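Local coordinates for aerobactin synthase IucA (Klebsiella pneumoniae subsp. pneumoniae, PDB 5JM8), which is an ATP-dependent, NRPS-independent siderophore (NIS) synthetase that probably joins citrate to an acylated, hydroxylated lysine in making aerobactin, at residues 116-119 with 120-124. Numbering follows the deposited sequence.
Sequences AHTQ and QAIDA
With CG anti to the backbone N (chi1 -177°) and a bend at chi2 (66°), the side chain of Gln119 brings its amide alongside the carboxylate of Asp123, one turn on, which leans back because CG sits beside its own backbone N. NE2 of Gln119 reaches both carboxylate oxygens in a weak, forked pair of hydrogen bonds, 3.3 Å to OD1 and 3.3 Å to OD2 of Asp123; the one to OD2 is the straighter. Amide and carboxylate planes are inclined at 41°, so the two groups neither stack nor lie flat together on this exposed face.

On the more buried side, the CG2 methyl of Thr118 meets the CD1 methyl of Ile122 at 3.7 Å, while Ile122 CG1 passes 3.2 Å from Thr118 O. Thr118 OG1 turns back to bond Ser114 O, which leaves the methyl to face Ile122, and Ile122 continues onto Pro372. Gln120 extends beside His117, its OE1 4.0 Å from His117 CD2, a loose approach without a hydrogen bond. The imidazole is held instead from outside, by the bond of ND1 to Lys156 O and by the nearly parallel ring of His158.

Beneath these side chains four successive i to i+4 backbone bonds run from Gln120 N to Ala116 O (3.0 Å) through to Asp123 N to Gln119 O (3.0 Å). These are i, i+3 and i, i+4 side-chain neighbours on the last turns of alpha-helix 101-124, with the side chain of Thr118 about 11 Å from the bound ATP and Ala124 packing on His126 of the second subunit.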
loop_
_atom_site.group_PDB
_atom_site.type_symbol
_atom_site.label_atom_id
_atom_site.label_comp_id
_atom_site.label_asym_id
_atom_site.label_seq_id
_atom_site.Cartn_x
_atom_site.Cartn_y
_atom_site.Cartn_z
ATOM N N ALA A 116 -15.431 -22.902 28.306
ATOM C CA ALA A 116 -15.521 -23.731 27.109
ATOM C C ALA A 116 -15.417 -22.900 25.833
ATOM O O ALA A 116 -14.729 -23.284 24.887
ATOM C CB ALA A 116 -16.816 -24.512 27.112
ATOM N N HIS A 117 -16.114 -21.768 25.814
ATOM C CA HIS A 117 -16.090 -20.867 24.668
ATOM C C HIS A 117 -14.675 -20.379 24.395
ATOM O O HIS A 117 -14.267 -20.238 23.242
ATOM C CB HIS A 117 -17.015 -19.674 24.908
ATOM C CG HIS A 117 -18.450 -20.055 25.097
ATOM N ND1 HIS A 117 -19.354 -19.246 25.752
ATOM C CD2 HIS A 117 -19.135 -21.162 24.727
ATOM C CE1 HIS A 117 -20.536 -19.836 25.770
ATOM N NE2 HIS A 117 -20.430 -21.001 25.156
ATOM N N THR A 118 -13.935 -20.117 25.468
ATOM C CA THR A 118 -12.552 -19.675 25.362
ATOM C C THR A 118 -11.693 -20.748 24.705
ATOM O O THR A 118 -10.881 -20.451 23.831
ATOM C CB THR A 118 -11.962 -19.334 26.742
ATOM O OG1 THR A 118 -12.707 -18.264 27.333
ATOM C CG2 THR A 118 -10.499 -18.919 26.621
ATOM N N GLN A 119 -11.874 -21.993 25.131
ATOM C CA GLN A 119 -11.094 -23.100 24.588
ATOM C C GLN A 119 -11.366 -23.252 23.099
ATOM O O GLN A 119 -10.451 -23.512 22.320
ATOM C CB GLN A 119 -11.417 -24.404 25.327
ATOM C CG GLN A 119 -10.592 -25.604 24.869
ATOM C CD GLN A 119 -9.114 -25.455 25.184
ATOM O OE1 GLN A 119 -8.727 -25.289 26.342
ATOM N NE2 GLN A 119 -8.280 -25.511 24.154
ATOM N N GLN A 120 -12.627 -23.082 22.711
ATOM C CA GLN A 120 -13.010 -23.133 21.304
ATOM C C GLN A 120 -12.236 -22.091 20.513
ATOM O O GLN A 120 -11.618 -22.403 19.495
ATOM C CB GLN A 120 -14.515 -22.900 21.136
ATOM C CG GLN A 120 -15.395 -24.045 21.613
ATOM C CD GLN A 120 -16.877 -23.725 21.508
ATOM O OE1 GLN A 120 -17.270 -22.558 21.443
ATOM N NE2 GLN A 120 -17.707 -24.762 21.488
ATOM N N ALA A 121 -12.274 -20.855 20.996
ATOM C CA ALA A 121 -11.609 -19.745 20.329
ATOM C C ALA A 121 -10.112 -20.001 20.199
ATOM O O ALA A 121 -9.521 -19.745 19.152
ATOM C CB ALA A 121 -11.860 -18.454 21.083
ATOM N N ILE A 122 -9.509 -20.514 21.267
ATOM C CA ILE A 122 -8.080 -20.809 21.275
ATOM C C ILE A 122 -7.733 -21.856 20.220
ATOM O O ILE A 122 -6.683 -21.777 19.581
ATOM C CB ILE A 122 -7.617 -21.296 22.669
ATOM C CG1 ILE A 122 -7.670 -20.134 23.667
ATOM C CG2 ILE A 122 -6.197 -21.869 22.605
ATOM C CD1 ILE A 122 -7.485 -20.531 25.117
ATOM N N ASP A 123 -8.614 -22.836 20.046
ATOM C CA ASP A 123 -8.411 -23.884 19.051
ATOM C C ASP A 123 -8.723 -23.390 17.640
ATOM O O ASP A 123 -8.297 -23.995 16.657
ATOM C CB ASP A 123 -9.278 -25.105 19.369
ATOM C CG ASP A 123 -8.821 -25.842 20.619
ATOM O OD1 ASP A 123 -7.616 -25.791 20.946
ATOM O OD2 ASP A 123 -9.673 -26.482 21.272
ATOM N N ALA A 124 -9.471 -22.295 17.549
ATOM C CA ALA A 124 -9.859 -21.732 16.259
ATOM C C ALA A 124 -8.849 -20.706 15.744
ATOM O O ALA A 124 -8.741 -20.490 14.537
ATOM C CB ALA A 124 -11.236 -21.095 16.363
#